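Local coordinates for erythrocyte binding antigen 140 (PDB 4GF2), which probably binds a receptor on the host red-cell surface, with sialic acid and glycophorin C as the likely targets, through its paired Duffy-binding-like domains, at residues 478-483 with 550-555; 534-539 with 577-582; 559-562 with 568-571. The protein carries 3 engineered substitutions. All coordinates share one frame; numbering follows the deposited sequence.

Interaction 1. Residues 478-483 with 550-555; sequences QFLRWF and KMYDNI
D401 OD1, on helix 388-407, is gripped by Q478 NE2, R481 NH2 and W482 NE1 together, and this triple hold secures the helix turn whose other flank presents F479 and L480 to Y552. The ring of Y552 receives the end of L480 over one face: L480 CD1 sits 4.0 Å from the ring centroid and 20° off the normal, a CH-pi contact. The other methyl, CD2, lies 3.9 Å from Y552 CZ, nearer the phenol end, and the two side chains slide past each other in opposite directions. With its CG anti to the carbonyl carbon (chi1 -52°), Y552 lays its ring along the leucine and carries its hydroxyl on to F479. There Y552 OH comes to 3.6 Å from F479 CD2, at the edge of the phenylalanine ring and near its plane, with the two side chains crossing at about a right angle. L480 CD1 also meets I555 CD1 tip to tip at 3.8 Å.

Helix 478-508 packs against helix 518-548 in an antiparallel hairpin, a feature of Duffy-binding-like domains. The loop after the second helix, which includes a type I turn from K550 to D553, lies over the start of the first. On the hairpin side F479 meets Q539 and has a cation-pi contact with K542, while L480 leans on Y543 and its carbonyl accepts a hydrogen bond from Y566 OH.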
loop_
_atom_site.group_PDB
_atom_site.type_symbol
_atom_site.label_atom_id
_atom_site.label_comp_id
_atom_site.label_asym_id
_atom_site.label_seq_id
_atom_site.Cartn_x
_atom_site.Cartn_y
_atom_site.Cartn_z
ATOM N N GLN A 478 10.628 13.323 -24.280
ATOM C CA GLN A 478 11.637 13.708 -23.305
ATOM C C GLN A 478 12.743 14.566 -23.924
ATOM O O GLN A 478 13.055 15.640 -23.416
ATOM C CB GLN A 478 12.233 12.453 -22.673
ATOM C CG GLN A 478 13.166 12.717 -21.515
ATOM C CD GLN A 478 13.571 11.438 -20.818
ATOM O OE1 GLN A 478 13.925 10.454 -21.466
ATOM N NE2 GLN A 478 13.500 11.435 -19.491
ATOM N N PHE A 479 13.332 14.093 -25.017
ATOM C CA PHE A 479 14.424 14.817 -25.661
ATOM C C PHE A 479 14.054 16.263 -25.968
ATOM O O PHE A 479 14.869 17.170 -25.797
ATOM C CB PHE A 479 14.843 14.135 -26.958
ATOM C CG PHE A 479 15.694 15.002 -27.835
ATOM C CD1 PHE A 479 17.005 15.280 -27.490
ATOM C CD2 PHE A 479 15.181 15.552 -28.998
ATOM C CE1 PHE A 479 17.791 16.081 -28.293
ATOM C CE2 PHE A 479 15.961 16.354 -29.805
ATOM C CZ PHE A 479 17.267 16.619 -29.452
ATOM N N LEU A 480 12.829 16.471 -26.439
ATOM C CA LEU A 480 12.359 17.812 -26.762
ATOM C C LEU A 480 12.302 18.673 -25.504
ATOM O O LEU A 480 12.632 19.860 -25.538
ATOM C CB LEU A 480 10.985 17.754 -27.436
ATOM C CG LEU A 480 10.962 17.153 -28.845
ATOM C CD1 LEU A 480 9.534 17.015 -29.355
ATOM C CD2 LEU A 480 11.785 17.997 -29.803
ATOM N N ARG A 481 11.894 18.072 -24.390
ATOM C CA ARG A 481 11.849 18.791 -23.126
ATOM C C ARG A 481 13.259 19.148 -22.687
ATOM O O ARG A 481 13.501 20.240 -22.174
ATOM C CB ARG A 481 11.168 17.952 -22.049
ATOM C CG ARG A 481 9.775 17.477 -22.422
ATOM C CD ARG A 481 9.026 16.962 -21.206
ATOM N NE ARG A 481 9.854 16.105 -20.358
ATOM C CZ ARG A 481 9.872 14.774 -20.397
ATOM N NH1 ARG A 481 9.105 14.106 -21.252
ATOM N NH2 ARG A 481 10.663 14.105 -19.569
ATOM N N TRP A 482 14.190 18.223 -22.896
ATOM C CA TRP A 482 15.572 18.422 -22.481
ATOM C C TRP A 482 16.252 19.470 -23.342
ATOM O O TRP A 482 16.975 20.322 -22.835
ATOM C CB TRP A 482 16.347 17.106 -22.550
ATOM C CG TRP A 482 15.935 16.139 -21.502
ATOM C CD1 TRP A 482 15.020 16.346 -20.508
ATOM C CD2 TRP A 482 16.424 14.805 -21.326
ATOM N NE1 TRP A 482 14.908 15.223 -19.727
ATOM C CE2 TRP A 482 15.759 14.263 -20.209
ATOM C CE3 TRP A 482 17.357 14.018 -22.005
ATOM C CZ2 TRP A 482 15.997 12.970 -19.760
ATOM C CZ3 TRP A 482 17.592 12.735 -21.556
ATOM C CH2 TRP A 482 16.915 12.223 -20.444
ATOM N N PHE A 483 16.017 19.393 -24.647
ATOM C CA PHE A 483 16.604 20.332 -25.594
ATOM C C PHE A 483 16.307 21.768 -25.164
ATOM O O PHE A 483 17.205 22.609 -25.107
ATOM C CB PHE A 483 16.043 20.081 -26.996
ATOM C CG PHE A 483 16.760 20.830 -28.091
ATOM C CD1 PHE A 483 17.985 21.436 -27.862
ATOM C CD2 PHE A 483 16.199 20.929 -29.352
ATOM C CE1 PHE A 483 18.635 22.121 -28.873
ATOM C CE2 PHE A 483 16.845 21.613 -30.364
ATOM C CZ PHE A 483 18.064 22.210 -30.123
ATOM N N LYS A 550 9.602 12.222 -39.249
ATOM C CA LYS A 550 8.204 12.502 -38.924
ATOM C C LYS A 550 7.811 12.002 -37.533
ATOM O O LYS A 550 6.668 11.604 -37.307
ATOM C CB LYS A 550 7.281 11.895 -39.987
ATOM C CG LYS A 550 7.565 12.395 -41.396
ATOM C CD LYS A 550 6.602 11.802 -42.415
ATOM C CE LYS A 550 6.908 12.299 -43.818
ATOM N NZ LYS A 550 5.965 11.755 -44.834
ATOM N N MET A 551 8.761 12.037 -36.604
ATOM C CA MET A 551 8.501 11.623 -35.230
ATOM C C MET A 551 7.756 12.723 -34.477
ATOM O O MET A 551 7.187 12.481 -33.412
ATOM C CB MET A 551 9.815 11.290 -34.515
ATOM C CG MET A 551 10.610 10.171 -35.177
ATOM S SD MET A 551 12.300 10.016 -34.558
ATOM C CE MET A 551 12.016 9.421 -32.894
ATOM N N TYR A 552 7.756 13.927 -35.041
ATOM C CA TYR A 552 7.116 15.078 -34.412
ATOM C C TYR A 552 5.922 15.570 -35.229
ATOM O O TYR A 552 5.626 16.764 -35.252
ATOM C CB TYR A 552 8.130 16.213 -34.250
ATOM C CG TYR A 552 9.406 15.799 -33.551
ATOM C CD1 TYR A 552 9.402 14.801 -32.586
ATOM C CD2 TYR A 552 10.618 16.405 -33.860
ATOM C CE1 TYR A 552 10.567 14.420 -31.944
ATOM C CE2 TYR A 552 11.788 16.029 -33.226
ATOM C CZ TYR A 552 11.755 15.037 -32.270
ATOM O OH TYR A 552 12.917 14.659 -31.634
ATOM N N ASP A 553 5.238 14.645 -35.896
ATOM C CA ASP A 553 4.076 14.989 -36.709
ATOM C C ASP A 553 2.897 15.430 -35.848
ATOM O O ASP A 553 2.205 16.394 -36.179
ATOM C CB ASP A 553 3.652 13.799 -37.574
ATOM C CG ASP A 553 4.189 13.884 -38.989
ATOM O OD1 ASP A 553 5.255 14.503 -39.187
ATOM O OD2 ASP A 553 3.542 13.330 -39.904
ATOM N N ASN A 554 2.673 14.720 -34.745
ATOM C CA ASN A 554 1.533 14.993 -33.874
ATOM C C ASN A 554 1.853 16.002 -32.774
ATOM O O ASN A 554 1.111 16.121 -31.799
ATOM C CB ASN A 554 1.028 13.693 -33.241
ATOM C CG ASN A 554 0.724 12.621 -34.272
ATOM O OD1 ASN A 554 -0.336 12.627 -34.903
ATOM N ND2 ASN A 554 1.655 11.689 -34.446
ATOM N N ILE A 555 2.952 16.732 -32.936
ATOM C CA ILE A 555 3.378 17.697 -31.931
ATOM C C ILE A 555 3.370 19.109 -32.496
ATOM O O ILE A 555 4.277 19.496 -33.231
ATOM C CB ILE A 555 4.790 17.376 -31.415
ATOM C CG1 ILE A 555 4.824 15.965 -30.826
ATOM C CG2 ILE A 555 5.222 18.405 -30.379
ATOM C CD1 ILE A 555 6.172 15.559 -30.279
#

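Interaction 2. Residues 534-539 with 577-582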
loop_
_atom_site.group_PDB
_atom_site.type_symbol
_atom_site.label_atom_id
_atom_site.label_comp_id
_atom_site.label_asym_id
_atom_site.label_seq_id
_atom_site.Cartn_x
_atom_site.Cartn_y
_atom_site.Cartn_z
ATOM N N SER A 534 29.510 21.982 -29.197
ATOM C CA SER A 534 29.402 20.572 -29.553
ATOM C C SER A 534 28.090 19.979 -29.043
ATOM O O SER A 534 27.441 19.203 -29.747
ATOM C CB SER A 534 30.605 19.773 -29.036
ATOM O OG SER A 534 30.793 19.931 -27.643
ATOM N N GLU A 535 27.692 20.360 -27.833
ATOM C CA GLU A 535 26.442 19.880 -27.257
ATOM C C GLU A 535 25.283 20.318 -28.140
ATOM O O GLU A 535 24.380 19.537 -28.444
ATOM C CB GLU A 535 26.250 20.437 -25.850
ATOM C CG GLU A 535 27.273 19.956 -24.843
ATOM C CD GLU A 535 27.141 20.665 -23.508
ATOM O OE1 GLU A 535 26.270 21.551 -23.392
ATOM O OE2 GLU A 535 27.904 20.337 -22.576
ATOM N N TYR A 536 25.327 21.583 -28.545
ATOM C CA TYR A 536 24.318 22.157 -29.421
ATOM C C TYR A 536 24.228 21.383 -30.729
ATOM O O TYR A 536 23.141 21.020 -31.170
ATOM C CB TYR A 536 24.658 23.621 -29.702
ATOM C CG TYR A 536 23.804 24.265 -30.767
ATOM C CD1 TYR A 536 22.590 24.859 -30.448
ATOM C CD2 TYR A 536 24.214 24.289 -32.092
ATOM C CE1 TYR A 536 21.808 25.455 -31.420
ATOM C CE2 TYR A 536 23.438 24.882 -33.070
ATOM C CZ TYR A 536 22.238 25.464 -32.728
ATOM O OH TYR A 536 21.462 26.053 -33.699
ATOM N N GLU A 537 25.381 21.126 -31.340
ATOM C CA GLU A 537 25.437 20.441 -32.626
ATOM C C GLU A 537 24.849 19.040 -32.542
ATOM O O GLU A 537 24.108 18.617 -33.429
ATOM C CB GLU A 537 26.879 20.367 -33.123
ATOM C CG GLU A 537 27.429 21.700 -33.600
ATOM C CD GLU A 537 28.889 21.617 -33.998
ATOM O OE1 GLU A 537 29.555 20.634 -33.612
ATOM O OE2 GLU A 537 29.368 22.532 -34.701
ATOM N N LYS A 538 25.187 18.323 -31.475
ATOM C CA LYS A 538 24.664 16.979 -31.265
ATOM C C LYS A 538 23.141 16.991 -31.265
ATOM O O LYS A 538 22.504 16.268 -32.031
ATOM C CB LYS A 538 25.171 16.403 -29.939
ATOM C CG LYS A 538 26.610 15.907 -29.978
ATOM C CD LYS A 538 26.999 15.251 -28.658
ATOM C CE LYS A 538 28.394 14.643 -28.711
ATOM N NZ LYS A 538 29.459 15.676 -28.842
ATOM N N GLN A 539 22.564 17.821 -30.405
ATOM C CA GLN A 539 21.118 17.849 -30.224
ATOM C C GLN A 539 20.386 18.382 -31.447
ATOM O O GLN A 539 19.290 17.926 -31.772
ATOM C CB GLN A 539 20.767 18.690 -29.003
ATOM C CG GLN A 539 21.252 18.086 -27.703
ATOM C CD GLN A 539 21.140 19.055 -26.555
ATOM O OE1 GLN A 539 20.243 18.949 -25.721
ATOM N NE2 GLN A 539 22.050 20.016 -26.510
ATOM N N VAL A 577 18.073 36.378 -27.684
ATOM C CA VAL A 577 19.270 35.878 -28.346
ATOM C C VAL A 577 18.930 35.248 -29.688
ATOM O O VAL A 577 17.966 34.495 -29.807
ATOM C CB VAL A 577 19.982 34.822 -27.485
ATOM C CG1 VAL A 577 21.222 34.302 -28.198
ATOM C CG2 VAL A 577 20.346 35.403 -26.127
ATOM N N ASN A 578 19.732 35.566 -30.698
ATOM C CA ASN A 578 19.604 34.939 -32.007
ATOM C C ASN A 578 20.803 34.040 -32.276
ATOM O O ASN A 578 21.949 34.486 -32.211
ATOM C CB ASN A 578 19.475 35.998 -33.102
ATOM C CG ASN A 578 18.149 36.734 -33.048
ATOM O OD1 ASN A 578 17.143 36.191 -32.591
ATOM N ND2 ASN A 578 18.140 37.977 -33.520
ATOM N N PHE A 579 20.533 32.774 -32.571
ATOM C CA PHE A 579 21.591 31.793 -32.786
ATOM C C PHE A 579 22.338 32.053 -34.089
ATOM O O PHE A 579 22.242 31.275 -35.039
ATOM C CB PHE A 579 21.010 30.381 -32.790
ATOM C CG PHE A 579 20.476 29.943 -31.455
ATOM C CD1 PHE A 579 19.178 30.245 -31.079
ATOM C CD2 PHE A 579 21.273 29.227 -30.576
ATOM C CE1 PHE A 579 18.684 29.842 -29.849
ATOM C CE2 PHE A 579 20.786 28.820 -29.345
ATOM C CZ PHE A 579 19.491 29.128 -28.982
ATOM N N ASP A 580 23.083 33.154 -34.121
ATOM C CA ASP A 580 23.889 33.505 -35.279
ATOM C C ASP A 580 25.054 32.533 -35.375
ATOM O O ASP A 580 25.078 31.513 -34.683
ATOM C CB ASP A 580 24.423 34.930 -35.134
ATOM C CG ASP A 580 23.348 35.920 -34.736
ATOM O OD1 ASP A 580 22.157 35.635 -34.977
ATOM O OD2 ASP A 580 23.696 36.983 -34.179
ATOM N N ASP A 581 26.019 32.845 -36.233
ATOM C CA ASP A 581 27.262 32.088 -36.271
ATOM C C ASP A 581 28.277 32.761 -35.351
ATOM O O ASP A 581 29.368 32.241 -35.122
ATOM C CB ASP A 581 27.806 32.001 -37.695
ATOM C CG ASP A 581 28.584 30.721 -37.941
ATOM O OD1 ASP A 581 29.817 30.719 -37.737
ATOM O OD2 ASP A 581 27.960 29.711 -38.333
ATOM N N LYS A 582 27.901 33.924 -34.828
ATOM C CA LYS A 582 28.723 34.636 -33.858
ATOM C C LYS A 582 28.452 34.139 -32.442
ATOM O O LYS A 582 29.306 34.255 -31.565
ATOM C CB LYS A 582 28.442 36.140 -33.929
ATOM C CG LYS A 582 28.766 36.783 -35.269
ATOM C CD LYS A 582 28.413 38.264 -35.265
ATOM C CE LYS A 582 28.815 38.938 -36.567
ATOM N NZ LYS A 582 28.463 40.386 -36.579
#
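An inverse gamma turn centred on F579 projects its ring toward Y536 on helix 518-548. The turn is closed by D580 N donating to N578 O at 2.6 Å, which leaves F579 at the apex. Its CG stands anti to the carbonyl carbon (chi1 -67°), sending the ring outward from the bend. From the helix, Y536 reaches across with CG anti to the backbone N, and the two side chains cross obliquely. The rings are nearly parallel, with their planes at 17°, yet they have slid so far apart that they barely overlap; the centroids are 5.8 Å apart. Y536 CE1 alone reaches the CD2-CE2 bond of F579, lying 3.9 Å from F579 CD2 and 4.1 Å from F579 CE2. The meeting is apolar, and no hydrogen bond joins the segments.

Helix 518-548 is the second arm of the long antiparallel helical hairpin in this Duffy-binding-like region. The short helix 563-570 flanks both this arm and the 577-582 loop, with N564 touching Y536 and F579 alike, while L567 also supports F579. Y536 packs on W486 of the first arm too, and meets the ring of F584 at about 50°.

One turn along, E535 O takes two donors from opposite faces of its carbonyl plane. Q539 N reaches it at 3.2 Å in the regular helix bond, and Q539 NE2 donates to the same E535 O at 3.1 Å from well above the plane. The NE2 bond folds the Q539 side chain back against the helix, beside F479 and F483 in the hairpin interior.

Interaction 3. Residues 559-562 with 568-571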
loop_
_atom_site.group_PDB
_atom_site.type_symbol
_atom_site.label_atom_id
_atom_site.label_comp_id
_atom_site.label_asym_id
_atom_site.label_seq_id
_atom_site.Cartn_x
_atom_site.Cartn_y
_atom_site.Cartn_z
ATOM N N LYS A 559 6.392 20.812 -35.402
ATOM C CA LYS A 559 6.362 20.395 -36.798
ATOM C C LYS A 559 6.925 21.477 -37.711
ATOM O O LYS A 559 6.424 22.601 -37.747
ATOM C CB LYS A 559 4.932 20.059 -37.226
ATOM C CG LYS A 559 4.825 19.552 -38.657
ATOM C CD LYS A 559 3.398 19.626 -39.174
ATOM C CE LYS A 559 3.326 19.252 -40.647
ATOM N NZ LYS A 559 1.997 19.567 -41.237
ATOM N N ASN A 560 7.975 21.125 -38.445
ATOM C CA ASN A 560 8.572 22.023 -39.425
ATOM C C ASN A 560 8.989 23.363 -38.824
ATOM O O ASN A 560 8.612 24.424 -39.322
ATOM C CB ASN A 560 7.609 22.251 -40.589
ATOM C CG ASN A 560 8.264 22.959 -41.755
ATOM O OD1 ASN A 560 9.488 22.948 -41.893
ATOM N ND2 ASN A 560 7.454 23.581 -42.602
ATOM N N LYS A 561 9.763 23.304 -37.746
ATOM C CA LYS A 561 10.386 24.492 -37.178
ATOM C C LYS A 561 11.869 24.215 -36.976
ATOM O O LYS A 561 12.241 23.290 -36.257
ATOM C CB LYS A 561 9.738 24.870 -35.845
ATOM C CG LYS A 561 8.325 25.408 -35.974
ATOM C CD LYS A 561 7.826 25.966 -34.652
ATOM C CE LYS A 561 6.447 26.591 -34.798
ATOM N NZ LYS A 561 5.989 27.241 -33.539
ATOM N N GLU A 562 12.710 25.010 -37.628
ATOM C CA GLU A 562 14.152 24.830 -37.526
ATOM C C GLU A 562 14.560 24.728 -36.059
ATOM O O GLU A 562 14.026 25.436 -35.204
ATOM C CB GLU A 562 14.891 25.981 -38.210
ATOM C CG GLU A 562 15.956 25.535 -39.200
ATOM C CD GLU A 562 15.382 24.765 -40.374
ATOM O OE1 GLU A 562 15.199 25.371 -41.454
ATOM O OE2 GLU A 562 15.116 23.554 -40.220
ATOM N N LYS A 568 14.494 29.369 -29.593
ATOM C CA LYS A 568 14.159 30.771 -29.346
ATOM C C LYS A 568 12.723 30.930 -28.855
ATOM O O LYS A 568 12.417 31.862 -28.114
ATOM C CB LYS A 568 14.372 31.612 -30.610
ATOM C CG LYS A 568 15.488 32.646 -30.498
ATOM C CD LYS A 568 14.981 34.055 -30.789
ATOM C CE LYS A 568 14.023 34.543 -29.713
ATOM N NZ LYS A 568 13.512 35.913 -29.986
ATOM N N GLU A 569 11.846 30.019 -29.267
ATOM C CA GLU A 569 10.444 30.080 -28.869
ATOM C C GLU A 569 10.205 29.453 -27.498
ATOM O O GLU A 569 9.747 30.123 -26.571
ATOM C CB GLU A 569 9.563 29.389 -29.910
ATOM C CG GLU A 569 9.469 30.137 -31.231
ATOM C CD GLU A 569 8.443 29.535 -32.169
ATOM O OE1 GLU A 569 7.965 28.415 -31.887
ATOM O OE2 GLU A 569 8.109 30.183 -33.185
ATOM N N LYS A 570 10.517 28.166 -27.375
ATOM C CA LYS A 570 10.263 27.422 -26.143
ATOM C C LYS A 570 11.159 27.867 -24.987
ATOM O O LYS A 570 10.761 27.797 -23.825
ATOM C CB LYS A 570 10.444 25.923 -26.386
ATOM C CG LYS A 570 9.367 25.299 -27.260
ATOM C CD LYS A 570 8.036 25.208 -26.526
ATOM C CE LYS A 570 6.994 24.470 -27.352
ATOM N NZ LYS A 570 5.733 24.245 -26.592
ATOM N N SER A 571 12.365 28.322 -25.308
ATOM C CA SER A 571 13.315 28.759 -24.288
ATOM C C SER A 571 13.192 30.258 -24.018
ATOM O O SER A 571 13.796 31.072 -24.716
ATOM C CB SER A 571 14.747 28.428 -24.716
ATOM O OG SER A 571 14.931 27.031 -24.860
#
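K561 sets its CG anti to the carbonyl carbon (chi1 -70°) and then runs fully extended to the ammonium group, while E569 makes the same first choice and also stretches out beyond CG. The two chains cross at about a right angle, so that their charged ends meet. K561 NZ donates to E569 OE1 at 2.8 Å, a hydrogen-bonded salt bridge that uses the syn lone pair, on the side of the other carboxylate oxygen. The bridge is lopsided all the same, since E569 OE2 stays 3.6 Å from K561 NZ. Part of the lysine's aliphatic chain lies beside the bonded oxygen as well, with K561 CD 3.7 Å from E569 OE1.

In the fold this pair spans the short helix 563-570 from the residue just before its N-cap, E562, to its last turn. The helix follows the long hairpin of helices 478-508 and 518-548 and is tied to both arms: K561 O accepts from Y543 OH, and S571, the first residue to leave helical geometry, uses its OG to bond K484 O. A carboxylate so close to a helix C-terminus probably faces an unfavourable dipole, which the ammonium group would partly offset. The bridge lies at the surface, where solvent is likely to screen it. The following residue, K570, forms a separate salt bridge through NZ with E557.

How the interactions relate
Interaction 1 is a buried contact, while interactions 2 and 3 lie at the surface, and their chemistry follows: methyls against an aromatic face in the first, two slid-apart rings in the second, a single salt bridge in the third. Interactions 1 and 2 share the helical hairpin, one using the start of helix 478-508 and the other the middle of helix 518-548; they meet where F479 CZ lies 3.3 Å from Q539 O. Interaction 3 joins the end of the short helix to the loop that also supplies residues 550-555, its centre about 11 Å from that of interaction 1 and 13 Å from that of interaction 2. K568 packs against V577 and F579 of interaction 2.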